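Local coordinates for proteasome protein (Corynebacterium glutamicum ATCC 13032, PDB 2P90) that is of unknown function but belongs to the PAC2 family, a name shared with proteasome-assembly chaperones, and occurs here as an assembly of three subunits, at residues H55-S60 / E88-L93; A59-D64 / N121-L126; Y69-P74 / E111-W116; L138-M143 / Y197-P202; R149-T154 / P211-K216. All coordinates share one frame; numbering follows the deposited sequence.

Contact 1 of 5, residues H55-S60 / E88-L93; sequences HRLIAS and ELNLGL
Asn90 reaches across to Ser60. Its CG is anti to the backbone N (chi1 178°), and Asn90 OD1 accepts a hydrogen bond from Ser60 OG at 3.1 Å, the hydroxyl lying a little off the amide plane. A short hydroxyl and a side-chain amide suit this partly exposed place. The side chain of Leu91 turns instead into the interior, against Leu32 and Pro112. Gly92 pairs with Ser60 as an antiparallel non-hydrogen-bonded pair, with the two CA atoms 4.5 Å apart. Having only hydrogens on CA, it makes room for Leu57 CD1, which lies 4.2 Å from Gly92 CA, while the same CA also makes a CH...O contact with Ala59 O. Leu93 then docks fully. Leu93 N donates to Ala59 O at 2.9 Å, and Leu93 O takes two donors, Ile58 N at 2.7 Å and Ala59 N at 3.3 Å. On its apolar side Leu93 CD2 meets the branch methyl Ile58 CG2 at 4.1 Å, and Leu93 CB lies beside Ala59 CB. Two residues opposite one, with Ile58 at a nearly helical psi of -49°, make a classic beta bulge between the antiparallel strands 54-61 and 92-97 of the large mixed sheet.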
# COMPACT_ATOMS: atom_id res chain seq x y z
N HIS B 55 3.57 -27.50 -19.16
CA HIS B 55 4.46 -26.68 -18.34
C HIS B 55 4.83 -27.44 -17.05
O HIS B 55 4.06 -28.24 -16.56
CB HIS B 55 3.81 -25.33 -18.00
CG HIS B 55 2.47 -25.46 -17.36
ND1 HIS B 55 2.30 -25.53 -15.99
CD2 HIS B 55 1.22 -25.54 -17.89
CE1 HIS B 55 1.01 -25.64 -15.71
NE2 HIS B 55 0.34 -25.65 -16.85
N ARG B 56 6.04 -27.19 -16.54
CA ARG B 56 6.48 -27.79 -15.28
C ARG B 56 7.05 -26.66 -14.44
O ARG B 56 7.85 -25.83 -14.94
CB ARG B 56 7.58 -28.87 -15.49
CG ARG B 56 7.21 -30.22 -16.21
CD ARG B 56 6.21 -31.12 -15.46
NE ARG B 56 4.87 -31.10 -16.11
CZ ARG B 56 4.52 -31.85 -17.17
NH1 ARG B 56 5.38 -32.72 -17.71
NH2 ARG B 56 3.30 -31.74 -17.70
N LEU B 57 6.64 -26.61 -13.16
CA LEU B 57 7.16 -25.63 -12.18
C LEU B 57 8.66 -25.84 -11.84
O LEU B 57 9.07 -26.93 -11.48
CB LEU B 57 6.33 -25.69 -10.89
CG LEU B 57 6.60 -24.61 -9.83
CD1 LEU B 57 6.38 -23.22 -10.40
CD2 LEU B 57 5.69 -24.82 -8.63
N ILE B 58 9.45 -24.78 -11.98
CA ILE B 58 10.87 -24.82 -11.66
C ILE B 58 11.19 -24.21 -10.28
O ILE B 58 11.94 -24.80 -9.48
CB ILE B 58 11.68 -24.04 -12.71
CG1 ILE B 58 11.68 -24.78 -14.05
CG2 ILE B 58 13.10 -23.74 -12.21
CD1 ILE B 58 12.34 -24.01 -15.12
N ALA B 59 10.65 -23.01 -10.04
CA ALA B 59 10.90 -22.27 -8.80
C ALA B 59 9.65 -21.51 -8.38
O ALA B 59 8.89 -21.05 -9.24
CB ALA B 59 12.04 -21.30 -8.98
N SER B 60 9.43 -21.42 -7.07
CA SER B 60 8.35 -20.63 -6.51
C SER B 60 8.92 -19.56 -5.62
O SER B 60 9.70 -19.83 -4.71
CB SER B 60 7.41 -21.48 -5.68
OG SER B 60 6.54 -22.22 -6.51
N GLU B 88 -3.61 -18.88 -4.48
CA GLU B 88 -2.25 -18.93 -3.95
C GLU B 88 -1.36 -17.78 -4.41
O GLU B 88 -0.33 -17.52 -3.80
CB GLU B 88 -1.58 -20.26 -4.31
CG GLU B 88 -1.79 -21.35 -3.29
CD GLU B 88 -1.01 -22.62 -3.62
OE1 GLU B 88 0.17 -22.51 -4.08
OE2 GLU B 88 -1.58 -23.73 -3.41
N LEU B 89 -1.76 -17.09 -5.48
CA LEU B 89 -1.01 -15.98 -6.07
C LEU B 89 0.43 -16.38 -6.36
O LEU B 89 1.35 -15.63 -6.05
CB LEU B 89 -1.04 -14.71 -5.18
CG LEU B 89 -2.01 -13.54 -5.32
CD1 LEU B 89 -1.33 -12.23 -4.89
CD2 LEU B 89 -2.61 -13.32 -6.69
N ASN B 90 0.61 -17.56 -6.94
CA ASN B 90 1.95 -18.09 -7.22
C ASN B 90 2.68 -17.22 -8.23
O ASN B 90 2.17 -16.93 -9.28
CB ASN B 90 1.91 -19.54 -7.71
CG ASN B 90 3.31 -20.09 -8.07
OD1 ASN B 90 4.18 -20.36 -7.20
ND2 ASN B 90 3.54 -20.26 -9.38
N LEU B 91 3.85 -16.75 -7.81
CA LEU B 91 4.82 -16.12 -8.68
C LEU B 91 5.82 -17.25 -8.89
O LEU B 91 6.56 -17.61 -7.98
CB LEU B 91 5.47 -14.91 -7.99
CG LEU B 91 6.60 -14.12 -8.68
CD1 LEU B 91 6.11 -13.44 -9.96
CD2 LEU B 91 7.15 -13.10 -7.78
N GLY B 92 5.80 -17.86 -10.07
CA GLY B 92 6.64 -19.00 -10.32
C GLY B 92 7.38 -18.89 -11.62
O GLY B 92 6.98 -18.14 -12.51
N LEU B 93 8.48 -19.63 -11.70
CA LEU B 93 9.24 -19.83 -12.92
C LEU B 93 8.89 -21.21 -13.45
O LEU B 93 8.96 -22.22 -12.72
CB LEU B 93 10.74 -19.73 -12.64
CG LEU B 93 11.68 -19.86 -13.84
CD1 LEU B 93 11.39 -18.76 -14.83
CD2 LEU B 93 13.13 -19.78 -13.37

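Contact 2 of 5, residues A59-D64 / N121-L126; sequences ASFNND and NAVVDL
The Phe61 ring meets three residues of the 121-126 turns of helix 116-129. Ala122 CB sits at the ring's edge, near its plane, 4.1 Å from Phe61 CE1, whereas Val123 CG2 and Leu126 CD1 come in obliquely on Phe61 CZ, at 3.8 and 3.7 Å. Phe119 of the same helix adds an edge-to-face ring contact, and Tyr9 brings a further ring. This is helix-on-sheet packing of an alpha/beta fold: strand 59-61 runs antiparallel to helix 121-126 at 177°, their axes 11.7 Å apart, a spacing that apolar side chains have to fill. Phe61 bridges most of it. Its CG is anti to the carbonyl carbon (chi1 -72°), and from there the ring meets Leu126 tip to tip and crosses Val123 at about a right angle. Ala122 suits its place because a single methyl lets the helix turn lie close to the ring edge; the branched Val123 and the longer Leu126 deliver methyls to the ring tip. Ala59, two residues earlier on the same face of the strand, extends the patch with CB 4.5 Å from Leu126 CD1. No hydrogen bond crosses this wholly buried interface. Beyond the strand the chain turns polar: the Asp64 carboxylate accepts from Gly117 N and Asp118 N of the second subunit, while Asn62, the N-cap of a weakly bonded short helix, holds Asp64 N through Asn62 OD1 at 2.9 Å, with the donor well above the amide plane.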
# COMPACT_ATOMS: atom_id res chain seq x y z
N ALA B 59 10.65 -23.01 -10.04
CA ALA B 59 10.90 -22.27 -8.80
C ALA B 59 9.65 -21.51 -8.38
O ALA B 59 8.89 -21.05 -9.24
CB ALA B 59 12.04 -21.30 -8.98
N SER B 60 9.43 -21.42 -7.07
CA SER B 60 8.35 -20.63 -6.51
C SER B 60 8.92 -19.56 -5.62
O SER B 60 9.70 -19.83 -4.71
CB SER B 60 7.41 -21.48 -5.68
OG SER B 60 6.54 -22.22 -6.51
N PHE B 61 8.53 -18.34 -5.89
CA PHE B 61 8.87 -17.25 -5.01
C PHE B 61 8.02 -17.24 -3.73
O PHE B 61 6.84 -17.69 -3.71
CB PHE B 61 8.81 -15.94 -5.79
CG PHE B 61 9.94 -15.78 -6.77
CD1 PHE B 61 11.04 -14.98 -6.46
CD2 PHE B 61 9.94 -16.46 -8.00
CE1 PHE B 61 12.12 -14.82 -7.38
CE2 PHE B 61 11.01 -16.33 -8.92
CZ PHE B 61 12.11 -15.50 -8.59
N ASN B 62 8.65 -16.77 -2.66
CA ASN B 62 8.01 -16.61 -1.36
C ASN B 62 7.25 -15.31 -1.28
O ASN B 62 7.85 -14.23 -1.21
CB ASN B 62 9.05 -16.68 -0.22
CG ASN B 62 8.39 -16.64 1.19
OD1 ASN B 62 7.16 -16.58 1.33
ND2 ASN B 62 9.21 -16.71 2.20
N ASN B 63 5.93 -15.41 -1.30
CA ASN B 63 5.03 -14.26 -1.15
C ASN B 63 5.14 -13.49 0.20
O ASN B 63 4.84 -12.31 0.27
CB ASN B 63 3.60 -14.71 -1.38
CG ASN B 63 3.28 -14.92 -2.85
OD1 ASN B 63 4.15 -14.81 -3.74
ND2 ASN B 63 1.98 -15.17 -3.13
N ASP B 64 5.60 -14.15 1.25
CA ASP B 64 5.82 -13.46 2.53
C ASP B 64 6.94 -12.42 2.42
O ASP B 64 6.92 -11.40 3.13
CB ASP B 64 6.08 -14.45 3.66
CG ASP B 64 4.79 -15.14 4.15
OD1 ASP B 64 3.65 -14.81 3.74
OD2 ASP B 64 4.92 -16.03 5.01
N ASN B 121 17.72 -9.31 -8.40
CA ASN B 121 18.88 -10.17 -8.22
C ASN B 121 18.60 -11.68 -8.22
O ASN B 121 19.37 -12.42 -8.77
CB ASN B 121 19.71 -9.74 -7.02
CG ASN B 121 20.48 -8.45 -7.29
OD1 ASN B 121 21.34 -8.40 -8.17
ND2 ASN B 121 20.17 -7.40 -6.55
N ALA B 122 17.52 -12.13 -7.59
CA ALA B 122 17.16 -13.53 -7.58
C ALA B 122 16.81 -14.00 -8.99
O ALA B 122 17.12 -15.15 -9.40
CB ALA B 122 15.98 -13.77 -6.63
N VAL B 123 16.15 -13.11 -9.74
CA VAL B 123 15.80 -13.44 -11.10
C VAL B 123 17.04 -13.55 -12.02
O VAL B 123 17.12 -14.49 -12.84
CB VAL B 123 14.67 -12.56 -11.70
CG1 VAL B 123 14.47 -12.94 -13.17
CG2 VAL B 123 13.37 -12.83 -10.95
N VAL B 124 18.01 -12.66 -11.84
CA VAL B 124 19.23 -12.82 -12.60
C VAL B 124 20.02 -14.07 -12.23
O VAL B 124 20.56 -14.70 -13.12
CB VAL B 124 20.11 -11.55 -12.81
CG1 VAL B 124 19.28 -10.28 -12.78
CG2 VAL B 124 21.21 -11.48 -11.82
N ASP B 125 20.03 -14.49 -10.96
CA ASP B 125 20.68 -15.77 -10.63
C ASP B 125 20.00 -16.94 -11.33
O ASP B 125 20.64 -17.96 -11.61
CB ASP B 125 20.71 -16.08 -9.14
CG ASP B 125 21.43 -15.02 -8.31
OD1 ASP B 125 22.41 -14.37 -8.80
OD2 ASP B 125 20.97 -14.85 -7.15
N LEU B 126 18.69 -16.81 -11.56
CA LEU B 126 17.94 -17.88 -12.19
C LEU B 126 18.21 -17.93 -13.70
O LEU B 126 18.34 -19.04 -14.25
CB LEU B 126 16.44 -17.82 -11.88
CG LEU B 126 16.00 -18.23 -10.47
CD1 LEU B 126 14.55 -17.82 -10.21
CD2 LEU B 126 16.21 -19.72 -10.25

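Contact 3 of 5, residues Y69-P74 / E111-W116; sequences YRSRRP and EPDLRW
Arg72 and Asp113 reach toward each other tip to tip, tying the short helix 69-72 to the loop that leads into helix 116-129, at a place where three subunits meet. Their flat groups stand nearly perpendicular, with guanidinium and carboxylate planes 81° apart, though the exact turn of the guanidinium is uncertain because Arg72 NH2 is modelled too close to Glu111 O. As modelled, the salt bridge is almost straight: Arg72 NE donates to Asp113 OD2 at 3.1 Å and 178°, in the guanidinium plane and on the syn side of the carboxylate, though tilted well out of the carboxylate plane. A bend at chi2 (-60°) turns the arginine chain on its way there. Asp113 suits the spot because both oxygens are used. Asp113 OD2 also accepts from Asp68 N; Asp113 OD1 takes a salt bridge from Arg70 of the third subunit, and a water 2.7 Å from Asp113 OD1 probably donates to it. That water also contacts Ser71 OG weakly. Glu111 sends its carboxylate to Arg73 of the third subunit. Within the loop, Trp116 NE1 donates to Pro112 O at 2.8 Å, the oxygen lying in the indole plane.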
# COMPACT_ATOMS: atom_id res chain seq x y z
N TYR B 69 -0.19 -8.18 1.35
CA TYR B 69 -1.40 -8.98 1.11
C TYR B 69 -2.67 -8.16 1.30
O TYR B 69 -3.72 -8.53 0.74
CB TYR B 69 -1.47 -10.16 2.04
CG TYR B 69 -0.46 -11.25 1.86
CD1 TYR B 69 -0.78 -12.42 1.17
CD2 TYR B 69 0.81 -11.15 2.46
CE1 TYR B 69 0.13 -13.47 1.06
CE2 TYR B 69 1.72 -12.18 2.34
CZ TYR B 69 1.38 -13.33 1.66
OH TYR B 69 2.29 -14.36 1.60
N ARG B 70 -2.60 -7.09 2.09
CA ARG B 70 -3.75 -6.21 2.23
C ARG B 70 -3.99 -5.36 0.98
O ARG B 70 -5.15 -5.00 0.68
CB ARG B 70 -3.74 -5.38 3.53
CG ARG B 70 -4.17 -6.18 4.76
CD ARG B 70 -4.12 -5.34 6.10
NE ARG B 70 -5.33 -4.55 6.27
CZ ARG B 70 -5.44 -3.23 6.06
NH1 ARG B 70 -4.39 -2.48 5.69
NH2 ARG B 70 -6.65 -2.67 6.21
N SER B 71 -2.94 -5.08 0.21
CA SER B 71 -3.17 -4.54 -1.17
C SER B 71 -3.73 -5.57 -2.16
O SER B 71 -4.54 -5.21 -2.97
CB SER B 71 -1.94 -3.91 -1.80
OG SER B 71 -1.13 -3.30 -0.83
N ARG B 72 -3.26 -6.82 -2.12
CA ARG B 72 -3.70 -7.82 -3.11
C ARG B 72 -4.95 -8.59 -2.75
O ARG B 72 -5.79 -8.83 -3.62
CB ARG B 72 -2.62 -8.83 -3.40
CG ARG B 72 -1.28 -8.24 -3.66
CD ARG B 72 -1.22 -7.26 -4.89
NE ARG B 72 0.18 -7.21 -5.25
CZ ARG B 72 0.71 -7.40 -6.44
NH1 ARG B 72 0.00 -7.57 -7.53
NH2 ARG B 72 2.00 -7.35 -6.50
N ARG B 73 -5.06 -9.01 -1.48
CA ARG B 73 -6.21 -9.79 -0.98
C ARG B 73 -6.59 -10.92 -1.97
O ARG B 73 -7.64 -10.86 -2.61
CB ARG B 73 -7.39 -8.85 -0.73
CG ARG B 73 -7.13 -7.81 0.38
CD ARG B 73 -8.45 -7.47 1.04
NE ARG B 73 -8.37 -6.52 2.14
CZ ARG B 73 -8.04 -6.84 3.40
NH1 ARG B 73 -7.69 -8.08 3.75
NH2 ARG B 73 -8.03 -5.89 4.32
N PRO B 74 -5.72 -11.94 -2.07
CA PRO B 74 -5.95 -13.11 -2.91
C PRO B 74 -7.34 -13.72 -2.64
O PRO B 74 -7.66 -14.03 -1.50
CB PRO B 74 -4.89 -14.12 -2.42
CG PRO B 74 -3.84 -13.30 -1.80
CD PRO B 74 -4.49 -12.06 -1.26
N GLU B 111 3.33 -8.97 -9.88
CA GLU B 111 4.49 -8.10 -9.68
C GLU B 111 4.70 -7.98 -8.16
O GLU B 111 3.76 -7.62 -7.47
CB GLU B 111 4.24 -6.70 -10.27
CG GLU B 111 5.28 -5.68 -9.86
CD GLU B 111 5.03 -4.28 -10.38
OE1 GLU B 111 3.89 -3.76 -10.26
OE2 GLU B 111 6.01 -3.68 -10.89
N PRO B 112 5.91 -8.27 -7.62
CA PRO B 112 6.12 -8.04 -6.15
C PRO B 112 5.82 -6.62 -5.68
O PRO B 112 6.14 -5.66 -6.40
CB PRO B 112 7.62 -8.32 -5.97
CG PRO B 112 7.91 -9.35 -7.06
CD PRO B 112 7.10 -8.87 -8.26
N ASP B 113 5.21 -6.47 -4.50
CA ASP B 113 5.09 -5.15 -3.87
C ASP B 113 6.44 -4.74 -3.23
O ASP B 113 6.78 -3.55 -3.17
CB ASP B 113 4.03 -5.14 -2.77
CG ASP B 113 2.65 -5.43 -3.25
OD1 ASP B 113 1.96 -4.51 -3.78
OD2 ASP B 113 2.19 -6.58 -3.03
N LEU B 114 7.22 -5.74 -2.78
CA LEU B 114 8.37 -5.51 -1.91
C LEU B 114 9.67 -6.08 -2.49
O LEU B 114 9.65 -6.98 -3.36
CB LEU B 114 8.10 -6.15 -0.53
CG LEU B 114 6.69 -5.99 0.11
CD1 LEU B 114 6.55 -6.82 1.35
CD2 LEU B 114 6.31 -4.51 0.41
N ARG B 115 10.79 -5.57 -1.97
CA ARG B 115 12.11 -6.13 -2.22
C ARG B 115 12.51 -6.23 -3.72
O ARG B 115 13.06 -7.29 -4.15
CB ARG B 115 12.21 -7.53 -1.60
CG ARG B 115 12.11 -7.60 -0.07
CD ARG B 115 13.14 -8.65 0.44
NE ARG B 115 13.31 -8.41 1.83
CZ ARG B 115 14.36 -7.87 2.42
NH1 ARG B 115 15.48 -7.58 1.81
NH2 ARG B 115 14.24 -7.63 3.69
N TRP B 116 12.26 -5.18 -4.50
CA TRP B 116 12.63 -5.18 -5.92
C TRP B 116 14.14 -5.49 -6.19
O TRP B 116 14.44 -6.18 -7.15
CB TRP B 116 12.20 -3.89 -6.59
CG TRP B 116 10.70 -3.77 -6.85
CD1 TRP B 116 9.69 -4.66 -6.47
CD2 TRP B 116 10.06 -2.71 -7.53
NE1 TRP B 116 8.46 -4.18 -6.88
CE2 TRP B 116 8.66 -2.98 -7.53
CE3 TRP B 116 10.52 -1.52 -8.12
CZ2 TRP B 116 7.73 -2.13 -8.12
CZ3 TRP B 116 9.58 -0.65 -8.69
CH2 TRP B 116 8.21 -0.96 -8.68
O HOH W 1 1.56 -2.21 -2.49

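Contact 4 of 5, residues L138-M143 / Y197-P202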
# COMPACT_ATOMS: atom_id res chain seq x y z
N LEU B 138 6.81 -8.25 -20.57
CA LEU B 138 5.58 -7.85 -21.24
C LEU B 138 4.85 -6.74 -20.50
O LEU B 138 4.78 -6.76 -19.27
CB LEU B 138 4.67 -9.06 -21.38
CG LEU B 138 5.28 -10.31 -22.00
CD1 LEU B 138 4.17 -11.37 -22.17
CD2 LEU B 138 6.03 -10.04 -23.34
N TYR B 139 4.32 -5.78 -21.26
CA TYR B 139 3.63 -4.60 -20.75
C TYR B 139 2.42 -4.38 -21.65
O TYR B 139 2.50 -4.65 -22.83
CB TYR B 139 4.53 -3.37 -20.85
CG TYR B 139 5.87 -3.54 -20.17
CD1 TYR B 139 6.03 -3.16 -18.84
CD2 TYR B 139 6.98 -4.09 -20.86
CE1 TYR B 139 7.22 -3.33 -18.20
CE2 TYR B 139 8.20 -4.26 -20.21
CZ TYR B 139 8.31 -3.87 -18.87
OH TYR B 139 9.47 -4.00 -18.16
N ALA B 140 1.29 -3.94 -21.09
CA ALA B 140 0.15 -3.49 -21.89
C ALA B 140 -0.22 -2.09 -21.43
O ALA B 140 -0.57 -1.85 -20.24
CB ALA B 140 -1.02 -4.43 -21.76
N ALA B 141 -0.13 -1.13 -22.37
CA ALA B 141 -0.40 0.28 -22.03
C ALA B 141 -1.65 0.77 -22.69
O ALA B 141 -1.88 0.47 -23.85
CB ALA B 141 0.81 1.20 -22.41
N PRO B 142 -2.45 1.58 -21.96
CA PRO B 142 -3.60 2.20 -22.61
C PRO B 142 -3.08 3.30 -23.51
O PRO B 142 -2.26 4.12 -23.07
CB PRO B 142 -4.41 2.79 -21.44
CG PRO B 142 -3.42 2.96 -20.30
CD PRO B 142 -2.27 2.02 -20.55
N MET B 143 -3.52 3.32 -24.78
CA MET B 143 -3.04 4.33 -25.72
C MET B 143 -4.16 4.98 -26.52
O MET B 143 -5.31 4.49 -26.57
CB MET B 143 -1.97 3.78 -26.68
CG MET B 143 -0.65 3.30 -26.03
SD MET B 143 0.35 4.51 -25.10
CE MET B 143 1.90 3.62 -25.11
N TYR B 197 8.49 -5.59 -24.31
CA TYR B 197 7.44 -5.40 -25.33
C TYR B 197 6.17 -4.81 -24.73
O TYR B 197 5.56 -5.38 -23.83
CB TYR B 197 7.09 -6.69 -26.08
CG TYR B 197 8.20 -7.41 -26.82
CD1 TYR B 197 9.44 -6.80 -27.09
CD2 TYR B 197 7.99 -8.71 -27.29
CE1 TYR B 197 10.46 -7.48 -27.80
CE2 TYR B 197 8.99 -9.40 -28.00
CZ TYR B 197 10.22 -8.78 -28.24
OH TYR B 197 11.18 -9.49 -28.91
N THR B 198 5.77 -3.68 -25.25
CA THR B 198 4.52 -3.09 -24.87
C THR B 198 3.52 -3.15 -26.04
O THR B 198 3.80 -2.70 -27.15
CB THR B 198 4.76 -1.61 -24.48
OG1 THR B 198 5.86 -1.56 -23.55
CG2 THR B 198 3.52 -0.99 -23.87
N VAL B 199 2.34 -3.68 -25.76
CA VAL B 199 1.27 -3.69 -26.72
C VAL B 199 0.40 -2.46 -26.40
O VAL B 199 0.27 -2.10 -25.22
CB VAL B 199 0.49 -5.05 -26.64
CG1 VAL B 199 -0.23 -5.20 -25.28
CG2 VAL B 199 -0.48 -5.22 -27.79
N HIS B 200 -0.14 -1.81 -27.42
CA HIS B 200 -0.91 -0.58 -27.27
C HIS B 200 -2.38 -0.90 -27.34
O HIS B 200 -2.82 -1.49 -28.31
CB HIS B 200 -0.57 0.41 -28.38
CG HIS B 200 0.85 0.89 -28.32
ND1 HIS B 200 1.22 2.14 -28.76
CD2 HIS B 200 1.97 0.30 -27.85
CE1 HIS B 200 2.52 2.29 -28.59
NE2 HIS B 200 3.00 1.20 -28.02
N VAL B 201 -3.13 -0.53 -26.30
CA VAL B 201 -4.51 -0.93 -26.20
C VAL B 201 -5.35 0.35 -26.22
O VAL B 201 -4.97 1.30 -25.54
CB VAL B 201 -4.73 -1.73 -24.88
CG1 VAL B 201 -6.21 -2.12 -24.68
CG2 VAL B 201 -3.77 -2.96 -24.80
N PRO B 202 -6.45 0.40 -27.01
CA PRO B 202 -7.32 1.58 -27.00
C PRO B 202 -7.63 1.94 -25.57
O PRO B 202 -8.05 1.07 -24.82
CB PRO B 202 -8.57 1.11 -27.75
CG PRO B 202 -8.10 0.04 -28.62
CD PRO B 202 -6.95 -0.62 -27.96
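Met143 N donates to Val201 O at 2.6 Å, the shortest of five backbone hydrogen bonds that zip two parallel strands together. Working back along the chain, Val201 N donates to Ala141 O, Ala141 N to Val199 O, Val199 N to Tyr139 O, and Tyr139 N to Tyr197 O, the last at 2.9 Å. The strands twist by 40° yet keep register over six residue pairs. On one face Ala140 CB packs on Val199 CG1 at 3.7 Å; here a methyl and a beta-branched valine pack closely. On the other, Thr198 touches two residues of the other strand, Ala141 and Tyr139, with Thr198 CG2 against Ala141 CB at 3.8 Å and Thr198 OG1 near Tyr139 CB. At the strand ends Met143 folds over the imidazole of His200: a bend at chi2 (-61°) helps turn the flexible chain back, and Met143 CE makes a CH-pi contact 3.9 Å from the ring centroid, while His200 NE2 bonds Thr154. The pair lies within the mixed sheet, flanked by strands 27-33 and 153-157; helices 41-52 and 211-225 pack on the Leu138, Ala140 and Val199 face, and Tyr139 OH reaches Ser180 and Glu184 of helix 179-189 across the other.

Contact 5 of 5, residues R149-T154 / P211-K216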
# COMPACT_ATOMS: atom_id res chain seq x y z
N ARG B 149 -8.12 -0.52 -35.79
CA ARG B 149 -6.81 -0.63 -36.45
C ARG B 149 -5.99 -1.76 -35.81
O ARG B 149 -6.19 -2.06 -34.63
CB ARG B 149 -6.07 0.71 -36.36
CG ARG B 149 -6.68 1.81 -37.19
CD ARG B 149 -6.48 1.50 -38.68
NE ARG B 149 -6.92 2.59 -39.54
CZ ARG B 149 -8.17 2.74 -40.01
NH1 ARG B 149 -9.15 1.88 -39.70
NH2 ARG B 149 -8.43 3.78 -40.78
N PRO B 150 -5.06 -2.38 -36.57
CA PRO B 150 -4.25 -3.46 -35.96
C PRO B 150 -3.58 -3.03 -34.65
O PRO B 150 -3.26 -1.84 -34.48
CB PRO B 150 -3.19 -3.78 -37.03
CG PRO B 150 -3.75 -3.24 -38.34
CD PRO B 150 -4.70 -2.11 -37.99
N THR B 151 -3.41 -3.99 -33.73
CA THR B 151 -2.72 -3.76 -32.45
C THR B 151 -1.19 -3.67 -32.60
O THR B 151 -0.53 -4.59 -33.08
CB THR B 151 -3.12 -4.81 -31.38
OG1 THR B 151 -4.52 -4.68 -31.10
CG2 THR B 151 -2.37 -4.57 -30.08
N VAL B 152 -0.65 -2.54 -32.16
CA VAL B 152 0.77 -2.30 -32.26
C VAL B 152 1.53 -2.72 -30.98
O VAL B 152 0.98 -2.67 -29.86
CB VAL B 152 1.02 -0.82 -32.56
CG1 VAL B 152 2.47 -0.44 -32.27
CG2 VAL B 152 0.63 -0.54 -34.02
N VAL B 153 2.78 -3.15 -31.17
CA VAL B 153 3.72 -3.44 -30.11
C VAL B 153 5.00 -2.63 -30.34
O VAL B 153 5.59 -2.64 -31.42
CB VAL B 153 4.03 -4.97 -30.04
CG1 VAL B 153 5.33 -5.25 -29.25
CG2 VAL B 153 2.90 -5.69 -29.39
N THR B 154 5.43 -1.91 -29.31
CA THR B 154 6.72 -1.23 -29.36
C THR B 154 7.73 -1.95 -28.46
O THR B 154 7.35 -2.67 -27.55
CB THR B 154 6.60 0.27 -29.00
OG1 THR B 154 5.92 0.40 -27.77
CG2 THR B 154 5.81 1.01 -30.06
N PRO B 211 -8.56 -9.11 -26.01
CA PRO B 211 -7.76 -10.25 -26.55
C PRO B 211 -6.88 -9.99 -27.76
O PRO B 211 -5.89 -10.70 -27.93
CB PRO B 211 -8.81 -11.32 -26.86
CG PRO B 211 -9.98 -10.98 -25.99
CD PRO B 211 -9.98 -9.48 -25.84
N ALA B 212 -7.21 -9.03 -28.61
CA ALA B 212 -6.32 -8.72 -29.75
C ALA B 212 -4.89 -8.35 -29.26
O ALA B 212 -3.87 -8.63 -29.92
CB ALA B 212 -6.92 -7.60 -30.63
N ALA B 213 -4.81 -7.76 -28.06
CA ALA B 213 -3.53 -7.36 -27.47
C ALA B 213 -2.76 -8.56 -26.90
O ALA B 213 -1.56 -8.67 -27.09
CB ALA B 213 -3.76 -6.31 -26.44
N THR B 214 -3.46 -9.47 -26.24
CA THR B 214 -2.87 -10.72 -25.79
C THR B 214 -2.25 -11.43 -26.99
O THR B 214 -1.05 -11.71 -26.99
CB THR B 214 -3.93 -11.62 -25.14
OG1 THR B 214 -4.64 -10.85 -24.15
CG2 THR B 214 -3.32 -12.90 -24.50
N LEU B 215 -3.08 -11.64 -28.02
CA LEU B 215 -2.66 -12.21 -29.32
C LEU B 215 -1.40 -11.55 -29.88
O LEU B 215 -0.42 -12.22 -30.20
CB LEU B 215 -3.81 -12.10 -30.34
CG LEU B 215 -3.71 -12.85 -31.68
CD1 LEU B 215 -3.48 -14.38 -31.54
CD2 LEU B 215 -4.97 -12.61 -32.50
N LYS B 216 -1.44 -10.23 -29.96
CA LYS B 216 -0.29 -9.48 -30.42
C LYS B 216 0.96 -9.75 -29.57
O LYS B 216 2.03 -10.02 -30.13
CB LYS B 216 -0.61 -7.98 -30.49
CG LYS B 216 0.40 -7.17 -31.32
CD LYS B 216 0.58 -7.78 -32.72
CE LYS B 216 2.02 -7.61 -33.22
NZ LYS B 216 2.24 -6.31 -33.90
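Helix-on-sheet packing at the sheet's margin brings Thr151, in the loop before, and Val153, in edge strand 153-157, against the first turns of helix 211-225. Thr151 and Lys216 carry the contact in about equal measure, the lysine with its aliphatic chain. Lys216 CG is anti to the backbone N (chi1 -164°) and touches both Val153 CG2, at 3.5 Å, and Thr151 O, at 3.3 Å. The chain then bends at chi2, chi3 and chi4, and Lys216 NZ makes a weak hydrogen bond to Thr151 O at 3.4 Å; its stronger partner is the salt-bridged carboxylate of Asp165. A lysine suits this half-covered place, since its methylenes can pack on a threonine and a valine while the ammonium group stays with polar partners. Thr151 slides past Lys216 in the opposite direction. Thr151 CG2 lies 3.9 Å from Lys216 CB and 4.0 Å from Ala213 CA, and Thr151 OG1 lies 3.8 Å from Ala212 CB. The two alanines keep the helix surface low enough for the threonine to nestle against the backbone. Underneath, Val199 and Val201 of strand 194-202 pack on Ala213; on other sides of the helix, Thr214 rests on helix 41-52, and Pro211 and Thr214 meet helix 232-250.

Contacts 1, 2, 4 and 5 all reach the same mixed sheet, toward its two opposite halves. Contacts 1 and 2 share Ala59 and Ser60 of strand 54-61: one is bulged backbone pairing, the other an entirely buried apolar layer against helix 116-129. Contacts 4 and 5 lie about 8 Å apart between centres, joined where strand 194-202 pairs with the 149-154 chain. Contact 4 is regular parallel pairing nearer the centre of the molecule, contact 5 a partly exposed helix margin whose lysine combines apolar and polar roles. Contact 3 stands apart in its chemistry: charged side chains, the acids buried, meet at the subunit interface, and Asp64 with Tyr69 connects it to contact 2.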